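Local coordinates for protein prephenate dehydrogenase (PDB 2G5C) that probably catalyses the NAD-dependent oxidative decarboxylation of prephenate to 4-hydroxyphenylpyruvate, a step on the route to tyrosine, at residues A[70-75]-A[234-239]. Sequence-based numbering, arbitrary orientation.
With NAD (nicotinamide-adenine-dinucleotide), chain E.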
loop_
_atom_site.group_PDB
_atom_site.type_symbol
_atom_site.label_atom_id
_atom_site.label_comp_id
_atom_site.label_asym_id
_atom_site.label_seq_id
_atom_site.Cartn_x
_atom_site.Cartn_y
_atom_site.Cartn_z
ATOM N N SER A 70 18.951 18.130 7.400
ATOM C CA SER A 70 19.585 17.009 8.074
ATOM C C SER A 70 18.495 16.314 8.893
ATOM O O SER A 70 17.334 16.717 8.851
ATOM C CB SER A 70 20.699 17.523 8.995
ATOM O OG SER A 70 20.210 18.518 9.884
ATOM N N PRO A 71 18.842 15.246 9.621
ATOM C CA PRO A 71 17.805 14.577 10.414
ATOM C C PRO A 71 17.196 15.525 11.450
ATOM O O PRO A 71 17.906 16.319 12.074
ATOM C CB PRO A 71 18.563 13.414 11.044
ATOM C CG PRO A 71 19.541 13.051 9.958
ATOM C CD PRO A 71 20.053 14.412 9.526
ATOM N N VAL A 72 15.881 15.456 11.629
ATOM C CA VAL A 72 15.219 16.333 12.590
ATOM C C VAL A 72 15.872 16.268 13.971
ATOM O O VAL A 72 15.889 17.257 14.703
ATOM C CB VAL A 72 13.709 15.995 12.715
ATOM C CG1 VAL A 72 13.109 16.700 13.923
ATOM C CG2 VAL A 72 12.983 16.438 11.453
ATOM N N ARG A 73 16.409 15.106 14.326
ATOM C CA ARG A 73 17.071 14.940 15.617
ATOM C C ARG A 73 18.249 15.896 15.770
ATOM O O ARG A 73 18.661 16.199 16.885
ATOM C CB ARG A 73 17.588 13.507 15.776
ATOM C CG ARG A 73 16.550 12.480 16.199
ATOM C CD ARG A 73 16.128 12.659 17.659
ATOM N NE ARG A 73 15.295 11.550 18.125
ATOM C CZ ARG A 73 15.735 10.309 18.314
ATOM N NH1 ARG A 73 17.006 10.004 18.083
ATOM N NH2 ARG A 73 14.902 9.364 18.730
ATOM N N THR A 74 18.790 16.368 14.652
ATOM C CA THR A 74 19.947 17.264 14.684
ATOM C C THR A 74 19.615 18.750 14.671
ATOM O O THR A 74 20.489 19.590 14.902
ATOM C CB THR A 74 20.898 16.990 13.498
ATOM O OG1 THR A 74 20.254 17.346 12.266
ATOM C CG2 THR A 74 21.289 15.524 13.459
ATOM N N PHE A 75 18.360 19.076 14.397
ATOM C CA PHE A 75 17.932 20.465 14.327
ATOM C C PHE A 75 18.215 21.286 15.584
ATOM O O PHE A 75 18.807 22.361 15.501
ATOM C CB PHE A 75 16.438 20.533 13.993
ATOM C CG PHE A 75 16.113 20.180 12.560
ATOM C CD1 PHE A 75 16.993 19.415 11.792
ATOM C CD2 PHE A 75 14.913 20.593 11.989
ATOM C CE1 PHE A 75 16.683 19.068 10.477
ATOM C CE2 PHE A 75 14.590 20.254 10.677
ATOM C CZ PHE A 75 15.476 19.488 9.916
ATOM N N PHE A 234 8.416 8.548 15.052
ATOM C CA PHE A 234 7.527 7.965 16.052
ATOM C C PHE A 234 7.783 8.552 17.437
ATOM O O PHE A 234 6.865 8.649 18.252
ATOM C CB PHE A 234 7.663 6.433 16.083
ATOM C CG PHE A 234 7.148 5.747 14.842
ATOM C CD1 PHE A 234 6.092 6.293 14.113
ATOM C CD2 PHE A 234 7.692 4.537 14.421
ATOM C CE1 PHE A 234 5.585 5.643 12.984
ATOM C CE2 PHE A 234 7.191 3.877 13.292
ATOM C CZ PHE A 234 6.136 4.433 12.572
ATOM N N LEU A 235 9.024 8.952 17.704
ATOM C CA LEU A 235 9.355 9.562 18.990
ATOM C C LEU A 235 8.891 11.016 19.009
ATOM O O LEU A 235 8.202 11.449 19.931
ATOM C CB LEU A 235 10.868 9.541 19.248
ATOM C CG LEU A 235 11.316 10.450 20.409
ATOM C CD1 LEU A 235 10.805 9.896 21.733
ATOM C CD2 LEU A 235 12.833 10.564 20.436
ATOM N N GLU A 236 9.279 11.761 17.980
ATOM C CA GLU A 236 8.941 13.177 17.868
ATOM C C GLU A 236 7.435 13.452 17.835
ATOM O O GLU A 236 6.979 14.470 18.358
ATOM C CB GLU A 236 9.592 13.757 16.611
ATOM C CG GLU A 236 9.584 15.281 16.512
ATOM C CD GLU A 236 10.588 15.942 17.445
ATOM O OE1 GLU A 236 11.623 15.306 17.752
ATOM O OE2 GLU A 236 10.352 17.103 17.854
ATOM N N ASN A 237 6.667 12.549 17.229
ATOM C CA ASN A 237 5.219 12.732 17.127
ATOM C C ASN A 237 4.477 11.662 17.923
ATOM O O ASN A 237 3.369 11.264 17.563
ATOM C CB ASN A 237 4.793 12.666 15.656
ATOM C CG ASN A 237 3.497 13.420 15.382
ATOM O OD1 ASN A 237 2.842 13.202 14.359
ATOM N ND2 ASN A 237 3.136 14.323 16.282
ATOM N N LYS A 238 5.084 11.220 19.021
ATOM C CA LYS A 238 4.513 10.164 19.851
ATOM C C LYS A 238 3.021 10.262 20.173
ATOM O O LYS A 238 2.278 9.303 19.964
ATOM C CB LYS A 238 5.298 10.039 21.160
ATOM C CG LYS A 238 4.877 8.849 22.017
ATOM C CD LYS A 238 5.670 8.773 23.319
ATOM C CE LYS A 238 5.348 9.951 24.229
ATOM N NZ LYS A 238 6.160 9.950 25.481
ATOM N N GLU A 239 2.580 11.403 20.693
ATOM C CA GLU A 239 1.174 11.551 21.051
ATOM C C GLU A 239 0.213 11.319 19.892
ATOM O O GLU A 239 -0.722 10.530 20.009
ATOM C CB GLU A 239 0.920 12.930 21.664
ATOM C CG GLU A 239 1.704 13.164 22.940
ATOM C CD GLU A 239 1.693 11.949 23.847
ATOM O OE1 GLU A 239 0.588 11.468 24.186
ATOM O OE2 GLU A 239 2.791 11.477 24.217
HETATM P PA NAD E . 19.725 11.833 3.612
HETATM O O1A NAD E . 19.764 11.691 2.148
HETATM O O2A NAD E . 20.167 10.627 4.413
HETATM O O5B NAD E . 20.595 13.119 3.964
HETATM C C5B NAD E . 20.759 13.509 5.296
HETATM C C4B NAD E . 22.083 14.238 5.437
HETATM O O4B NAD E . 22.177 14.552 6.801
HETATM C C3B NAD E . 23.306 13.346 5.125
HETATM O O3B NAD E . 24.097 13.867 4.063
HETATM C C2B NAD E . 24.026 13.264 6.473
HETATM O O2B NAD E . 25.429 13.117 6.421
HETATM C C1B NAD E . 23.543 14.554 7.092
HETATM N N9A NAD E . 23.671 14.748 8.548
HETATM C C8A NAD E . 23.423 13.865 9.572
HETATM N N7A NAD E . 23.673 14.481 10.740
HETATM C C5A NAD E . 24.077 15.746 10.485
HETATM C C6A NAD E . 24.465 16.834 11.281
HETATM N N6A NAD E . 24.484 16.740 12.599
HETATM N N1A NAD E . 24.835 18.036 10.677
HETATM C C2A NAD E . 24.823 18.166 9.287
HETATM N N3A NAD E . 24.442 17.095 8.491
HETATM C C4A NAD E . 24.077 15.915 9.094
HETATM O O3 NAD E . 18.232 12.250 4.135
HETATM P PN NAD E . 17.112 13.022 3.278
HETATM O O1N NAD E . 17.788 13.975 2.377
HETATM O O2N NAD E . 16.253 11.996 2.628
HETATM O O5D NAD E . 16.167 13.815 4.319
HETATM C C5D NAD E . 16.669 14.868 5.118
HETATM C C4D NAD E . 15.566 15.564 5.949
HETATM O O4D NAD E . 14.429 15.805 5.136
HETATM C C3D NAD E . 15.043 14.856 7.206
HETATM O O3D NAD E . 15.055 15.788 8.290
HETATM C C2D NAD E . 13.628 14.407 6.877
HETATM O O2D NAD E . 12.755 14.446 8.002
HETATM C C1D NAD E . 13.236 15.356 5.746
HETATM N N1N NAD E . 12.348 14.800 4.678
HETATM C C2N NAD E . 12.735 13.622 4.043
HETATM C C3N NAD E . 11.928 13.073 3.038
HETATM C C7N NAD E . 12.361 11.805 2.364
HETATM O O7N NAD E . 11.551 11.295 1.388
HETATM N N7N NAD E . 13.477 11.162 2.663
HETATM C C4N NAD E . 10.720 13.736 2.686
HETATM C C5N NAD E . 10.337 14.931 3.337
HETATM C C6N NAD E . 11.168 15.456 4.341
#
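Arg73 meets Leu235 with the NE-CZ-NH2 side of its guanidinium group, and the two side chains cross at about a right angle. The approach is oblique: CD2 of Leu235 lies 3.5 Å from NE of Arg73, whereas its 2.9 Å to NH2 is too short for real packing, leaving the exact placement doubtful. A bend at chi2 (-72°) turns the arginine chain toward this methyl, while its charge is met by Asp232 and by Glu264 of the second subunit. Val72 aims its CB at 234-239, and its CG1 comes within 4.3 Å of Glu236 OE1, a loose contact; Glu236 OE2 is salt-bridged to Arg76. The same short segment lines the cofactor site: Val72 CG2 lies 3.8 Å from the ribose hydroxyl O3D of NAD, which donates to Ser70 O (2.5 Å), and Thr74 CG2 lies 3.5 Å from adenine N6A. Thr74 OG1 accepts from Ser70 OG (2.7 Å) and donates to Pro71 O at 2.6 Å, in the carbonyl plane; Thr74 N also donates to Pro71 O. A valine at Thr74 would probably leave the Ser70 hydroxyl without its acceptor and Pro71 O with one donor fewer. Burying 145 Å² without a hydrogen bond across it, the contact lightly joins the Rossmann-type nucleotide-binding part to the helical dimerization part beside NAD, from the start of helix 72-85, after strand 65-68, to the break between helices 227-236 and 238-260, with Leu102 of helix 101-110 touching Val72 and Glu236.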